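Local coordinates for protein dihydrodipicolinate synthase (Rhodopseudomonas palustris, PDB 3DZ1) that probably acts as a 4-hydroxy-tetrahydrodipicolinate synthase of the DapA family, a TIM-barrel lyase that would use pyruvate in lysine biosynthesis, at residues R115-I120 against P152-Q157; Q126-I131 against V135-Q140. All coordinates share one frame; numbering follows the deposited sequence.

Interaction 1 of 2, residues R115-I120 against P152-Q157; sequences RTDEQI and PKVIRQ
Val154 splays its two methyls, CG1 anti to its backbone N (chi1 161°) and CG2 beside that N, and each meets a different residue of 115-120; Asp117 has CG beside its own N (chi1 -51°), and the Asp117 and Val154 side chains cross at about a right angle. The contact joins the first turns of two outer helices of the TIM barrel, 117-131 and 152-161. Val154 CG2 lies 3.5 Å from both Asp117 CB and CG, with the two carboxylate oxygens slightly farther off. This touch is apolar packing; Asp117 OD2 is weakly bonded to Asp117 N of the second subunit. Val154 CG1 meets Ile120 CG2 at 3.8 Å, and Ile120 also packs on Leu114 and Val148. Thr116 is the N-cap of helix 117-131 and forms a capping box with Gln119: Gln119 N donates to Thr116 OG1 at 2.9 Å. Gln119 OE1 takes two backbone N-H groups, Arg115 N at 3.0 Å and Thr116 N, from opposite faces of its amide plane, which helps to hold that amide's rotation. Arg115 NH2 bonds to Leu114 O of the second subunit. One water bridges the helices, donating weakly to Asp117 O and, at 3.1 Å, to Gln157 OE1.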
loop_
_atom_site.group_PDB
_atom_site.type_symbol
_atom_site.label_atom_id
_atom_site.label_comp_id
_atom_site.label_asym_id
_atom_site.label_seq_id
_atom_site.Cartn_x
_atom_site.Cartn_y
_atom_site.Cartn_z
ATOM N N ARG A 115 3.334 -10.269 3.419
ATOM C CA ARG A 115 3.346 -9.493 4.656
ATOM C C ARG A 115 3.774 -10.302 5.878
ATOM O O ARG A 115 4.737 -9.946 6.563
ATOM C CB ARG A 115 1.965 -8.876 4.913
ATOM C CG ARG A 115 1.443 -8.022 3.772
ATOM C CD ARG A 115 0.153 -7.289 4.132
ATOM N NE ARG A 115 0.381 -5.954 4.690
ATOM C CZ ARG A 115 0.793 -5.705 5.930
ATOM N NH1 ARG A 115 1.030 -6.700 6.773
ATOM N NH2 ARG A 115 0.957 -4.451 6.331
ATOM N N THR A 116 3.065 -11.392 6.156
ATOM C CA THR A 116 3.394 -12.209 7.316
ATOM C C THR A 116 4.714 -12.933 7.097
ATOM O O THR A 116 5.096 -13.231 5.964
ATOM C CB THR A 116 2.295 -13.251 7.614
ATOM O OG1 THR A 116 2.386 -14.326 6.677
ATOM C CG2 THR A 116 0.913 -12.611 7.504
ATOM N N ASP A 117 5.418 -13.204 8.187
ATOM C CA ASP A 117 6.695 -13.890 8.089
ATOM C C ASP A 117 6.459 -15.307 7.573
ATOM O O ASP A 117 7.342 -15.924 6.974
ATOM C CB ASP A 117 7.378 -13.899 9.455
ATOM C CG ASP A 117 7.435 -12.512 10.080
ATOM O OD1 ASP A 117 7.327 -11.507 9.337
ATOM O OD2 ASP A 117 7.594 -12.426 11.312
ATOM N N GLU A 118 5.248 -15.804 7.796
ATOM C CA GLU A 118 4.848 -17.132 7.350
ATOM C C GLU A 118 4.820 -17.132 5.819
ATOM O O GLU A 118 5.326 -18.049 5.172
ATOM C CB GLU A 118 3.451 -17.443 7.891
ATOM C CG GLU A 118 3.173 -18.897 8.209
ATOM C CD GLU A 118 1.815 -19.075 8.878
ATOM O OE1 GLU A 118 0.783 -18.923 8.183
ATOM O OE2 GLU A 118 1.782 -19.350 10.100
ATOM N N GLN A 119 4.220 -16.095 5.242
ATOM C CA GLN A 119 4.138 -15.991 3.788
ATOM C C GLN A 119 5.521 -15.813 3.171
ATOM O O GLN A 119 5.800 -16.335 2.095
ATOM C CB GLN A 119 3.258 -14.808 3.384
ATOM C CG GLN A 119 1.811 -14.932 3.812
ATOM C CD GLN A 119 1.019 -13.672 3.525
ATOM O OE1 GLN A 119 1.485 -12.564 3.788
ATOM N NE2 GLN A 119 -0.192 -13.837 2.997
ATOM N N ILE A 120 6.378 -15.059 3.849
ATOM C CA ILE A 120 7.729 -14.817 3.351
ATOM C C ILE A 120 8.568 -16.090 3.307
ATOM O O ILE A 120 9.131 -16.429 2.267
ATOM C CB ILE A 120 8.455 -13.746 4.208
ATOM C CG1 ILE A 120 7.730 -12.406 4.064
ATOM C CG2 ILE A 120 9.911 -13.588 3.751
ATOM C CD1 ILE A 120 8.223 -11.328 5.005
ATOM N N PRO A 152 15.676 -9.706 10.823
ATOM C CA PRO A 152 16.894 -10.517 10.794
ATOM C C PRO A 152 16.576 -11.989 11.047
ATOM O O PRO A 152 17.164 -12.865 10.425
ATOM C CB PRO A 152 17.736 -9.897 11.899
ATOM C CG PRO A 152 17.398 -8.445 11.769
ATOM C CD PRO A 152 15.886 -8.475 11.604
ATOM N N LYS A 153 15.638 -12.254 11.955
ATOM C CA LYS A 153 15.245 -13.630 12.267
ATOM C C LYS A 153 14.586 -14.303 11.068
ATOM O O LYS A 153 14.771 -15.504 10.836
ATOM C CB LYS A 153 14.287 -13.660 13.467
ATOM C CG LYS A 153 14.943 -13.275 14.785
ATOM C CD LYS A 153 13.975 -13.375 15.953
ATOM C CE LYS A 153 14.685 -13.067 17.268
ATOM N NZ LYS A 153 13.767 -13.153 18.445
ATOM N N VAL A 154 13.805 -13.537 10.309
ATOM C CA VAL A 154 13.145 -14.082 9.126
ATOM C C VAL A 154 14.211 -14.394 8.083
ATOM O O VAL A 154 14.162 -15.424 7.407
ATOM C CB VAL A 154 12.106 -13.085 8.536
ATOM C CG1 VAL A 154 11.789 -13.447 7.086
ATOM C CG2 VAL A 154 10.825 -13.128 9.356
ATOM N N ILE A 155 15.179 -13.493 7.951
ATOM C CA ILE A 155 16.259 -13.701 7.003
ATOM C C ILE A 155 17.019 -14.962 7.399
ATOM O O ILE A 155 17.307 -15.807 6.553
ATOM C CB ILE A 155 17.225 -12.498 6.986
ATOM C CG1 ILE A 155 16.525 -11.292 6.353
ATOM C CG2 ILE A 155 18.506 -12.857 6.219
ATOM C CD1 ILE A 155 17.308 -9.999 6.442
ATOM N N ARG A 156 17.331 -15.088 8.688
ATOM C CA ARG A 156 18.054 -16.257 9.179
ATOM C C ARG A 156 17.319 -17.550 8.838
ATOM O O ARG A 156 17.934 -18.535 8.417
ATOM C CB ARG A 156 18.257 -16.167 10.695
ATOM C CG ARG A 156 18.887 -17.421 11.300
ATOM C CD ARG A 156 19.145 -17.256 12.789
ATOM N NE ARG A 156 17.911 -17.047 13.537
ATOM C CZ ARG A 156 17.862 -16.770 14.836
ATOM N NH1 ARG A 156 18.982 -16.665 15.538
ATOM N NH2 ARG A 156 16.690 -16.592 15.431
ATOM N N GLN A 157 16.003 -17.544 9.022
ATOM C CA GLN A 157 15.187 -18.712 8.721
ATOM C C GLN A 157 15.225 -19.050 7.233
ATOM O O GLN A 157 15.378 -20.213 6.856
ATOM C CB GLN A 157 13.744 -18.467 9.169
ATOM C CG GLN A 157 12.772 -19.578 8.807
ATOM C CD GLN A 157 11.527 -19.545 9.674
ATOM O OE1 GLN A 157 11.024 -18.473 10.017
ATOM N NE2 GLN A 157 11.017 -20.720 10.025
HETATM O O HOH W 1 7.989 -17.991 9.485
#

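Interaction 2 of 2, residues Q126-I131 against V135-Q140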
loop_
_atom_site.group_PDB
_atom_site.type_symbol
_atom_site.label_atom_id
_atom_site.label_comp_id
_atom_site.label_asym_id
_atom_site.label_seq_id
_atom_site.Cartn_x
_atom_site.Cartn_y
_atom_site.Cartn_z
ATOM N N GLN A 126 9.245 -22.236 -1.783
ATOM C CA GLN A 126 8.636 -22.588 -3.062
ATOM C C GLN A 126 9.549 -22.123 -4.190
ATOM O O GLN A 126 9.670 -22.786 -5.223
ATOM C CB GLN A 126 7.265 -21.927 -3.215
ATOM C CG GLN A 126 6.276 -22.278 -2.125
ATOM C CD GLN A 126 4.958 -21.557 -2.299
ATOM O OE1 GLN A 126 4.930 -20.368 -2.615
ATOM N NE2 GLN A 126 3.860 -22.268 -2.080
ATOM N N ALA A 127 10.190 -20.976 -3.980
ATOM C CA ALA A 127 11.097 -20.401 -4.967
ATOM C C ALA A 127 12.307 -21.302 -5.200
ATOM O O ALA A 127 12.689 -21.546 -6.343
ATOM C CB ALA A 127 11.549 -19.011 -4.516
ATOM N N THR A 128 12.908 -21.802 -4.121
ATOM C CA THR A 128 14.068 -22.681 -4.257
ATOM C C THR A 128 13.674 -24.031 -4.851
ATOM O O THR A 128 14.453 -24.656 -5.574
ATOM C CB THR A 128 14.785 -22.917 -2.904
ATOM O OG1 THR A 128 13.848 -23.400 -1.934
ATOM C CG2 THR A 128 15.423 -21.629 -2.404
ATOM N N GLU A 129 12.463 -24.483 -4.548
ATOM C CA GLU A 129 11.989 -25.751 -5.087
ATOM C C GLU A 129 11.864 -25.594 -6.599
ATOM O O GLU A 129 12.102 -26.533 -7.359
ATOM C CB GLU A 129 10.628 -26.106 -4.484
ATOM C CG GLU A 129 9.970 -27.323 -5.108
ATOM C CD GLU A 129 8.608 -27.616 -4.510
ATOM O OE1 GLU A 129 7.740 -26.716 -4.535
ATOM O OE2 GLU A 129 8.405 -28.747 -4.017
ATOM N N ALA A 130 11.507 -24.384 -7.023
ATOM C CA ALA A 130 11.338 -24.066 -8.434
ATOM C C ALA A 130 12.640 -24.044 -9.236
ATOM O O ALA A 130 12.733 -24.678 -10.287
ATOM C CB ALA A 130 10.628 -22.729 -8.574
ATOM N N ILE A 131 13.638 -23.312 -8.751
ATOM C CA ILE A 131 14.912 -23.214 -9.459
ATOM C C ILE A 131 15.848 -24.391 -9.208
ATOM O O ILE A 131 16.789 -24.607 -9.971
ATOM C CB ILE A 131 15.677 -21.921 -9.089
ATOM C CG1 ILE A 131 16.065 -21.949 -7.609
ATOM C CG2 ILE A 131 14.825 -20.701 -9.409
ATOM C CD1 ILE A 131 17.019 -20.848 -7.207
ATOM N N VAL A 135 21.042 -24.595 -7.109
ATOM C CA VAL A 135 21.352 -23.271 -7.627
ATOM C C VAL A 135 21.654 -22.244 -6.535
ATOM O O VAL A 135 20.795 -21.932 -5.708
ATOM C CB VAL A 135 20.185 -22.746 -8.496
ATOM C CG1 VAL A 135 20.517 -21.367 -9.054
ATOM C CG2 VAL A 135 19.905 -23.730 -9.627
ATOM N N PRO A 136 22.890 -21.713 -6.514
ATOM C CA PRO A 136 23.272 -20.715 -5.510
ATOM C C PRO A 136 22.417 -19.480 -5.752
ATOM O O PRO A 136 22.244 -19.068 -6.899
ATOM C CB PRO A 136 24.744 -20.446 -5.825
ATOM C CG PRO A 136 25.203 -21.704 -6.497
ATOM C CD PRO A 136 24.031 -22.036 -7.387
ATOM N N TRP A 137 21.871 -18.883 -4.700
ATOM C CA TRP A 137 21.058 -17.701 -4.924
ATOM C C TRP A 137 21.258 -16.592 -3.911
ATOM O O TRP A 137 21.827 -16.795 -2.833
ATOM C CB TRP A 137 19.573 -18.069 -5.028
ATOM C CG TRP A 137 18.972 -18.675 -3.797
ATOM C CD1 TRP A 137 19.163 -19.942 -3.322
ATOM C CD2 TRP A 137 18.056 -18.042 -2.898
ATOM N NE1 TRP A 137 18.416 -20.138 -2.184
ATOM C CE2 TRP A 137 17.728 -18.986 -1.901
ATOM C CE3 TRP A 137 17.478 -16.766 -2.840
ATOM C CZ2 TRP A 137 16.845 -18.695 -0.856
ATOM C CZ3 TRP A 137 16.600 -16.477 -1.801
ATOM C CH2 TRP A 137 16.292 -17.439 -0.822
ATOM N N VAL A 138 20.784 -15.411 -4.291
ATOM C CA VAL A 138 20.896 -14.203 -3.490
ATOM C C VAL A 138 19.527 -13.692 -3.063
ATOM O O VAL A 138 18.635 -13.513 -3.894
ATOM C CB VAL A 138 21.594 -13.092 -4.303
ATOM C CG1 VAL A 138 21.752 -11.836 -3.459
ATOM C CG2 VAL A 138 22.933 -13.596 -4.812
ATOM N N LEU A 139 19.371 -13.461 -1.764
ATOM C CA LEU A 139 18.116 -12.954 -1.215
ATOM C C LEU A 139 18.142 -11.428 -1.263
ATOM O O LEU A 139 18.999 -10.801 -0.637
ATOM C CB LEU A 139 17.953 -13.421 0.239
ATOM C CG LEU A 139 16.730 -12.894 1.003
ATOM C CD1 LEU A 139 15.453 -13.310 0.290
ATOM C CD2 LEU A 139 16.753 -13.423 2.428
ATOM N N GLN A 140 17.220 -10.828 -2.012
ATOM C CA GLN A 140 17.169 -9.370 -2.100
ATOM C C GLN A 140 16.190 -8.790 -1.081
ATOM O O GLN A 140 15.000 -9.105 -1.095
ATOM C CB GLN A 140 16.774 -8.914 -3.509
ATOM C CG GLN A 140 16.545 -7.410 -3.601
ATOM C CD GLN A 140 16.324 -6.929 -5.019
ATOM O OE1 GLN A 140 15.707 -7.618 -5.829
ATOM N NE2 GLN A 140 16.813 -5.734 -5.322
#
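The end of helix 117-131 and the turn leading into strand 137-141 come closest at Ile131 and Val135, whose CA atoms are 6.7 Å apart, and no hydrogen bond links 126-131 to 135-140. Val135 CG2 sits 3.3 Å from Ile131 O, a methyl beside the last helical carbonyl, while its CB and CG1 turn to Ile131 CD1. The Ile131 CD1 to Val135 CB approach is 3.9 Å; CD1 gets there because CG1 lies between the backbone N and the carbonyl carbon (chi1 64°), and the chain then runs on extended. The same methyl reaches Trp137 CB at 4.4 Å, bridging the connecting turn and the strand. This is the return half of a beta-alpha-beta unit, strand 105-108, helix 117-131, strand 137-141, in the eight-stranded TIM barrel, and Ile108 of the neighbouring strand joins the apolar layer between helix and sheet, touching both Ile131 and Trp137. Thr128 lays CG2 obliquely against the indole, 3.4 Å from Trp137 NE1, with CE2 and CZ2 also close. Its hydroxyl bonds to Phe124 O and Arg125 O within the helix, and the methyl faces the tryptophan. Phe124 adds a ring that meets the indole with the two planes about 15° apart.

Both contacts use helix 117-131, interaction 1 at its capped N-terminal turn and interaction 2 at its last turns, with centres about 15 Å apart. Interaction 1 is helix against helix: its touching side chains are largely buried, but a carboxylate, a bridging water and a second subunit bring polar groups to its margin. Interaction 2 is helix against strand, wholly buried, larger in area (209 against 134 Å²), and made by methyls and an indole. The two meet where Ile155 CG2 packs on Leu139 CD2 at 4.2 Å, joining helix 152-161 to strand 137-141. The side chain of Trp137 is about 10 Å from that of Met217, a predicted pyruvate-binding residue; interaction 1 is remote from that site.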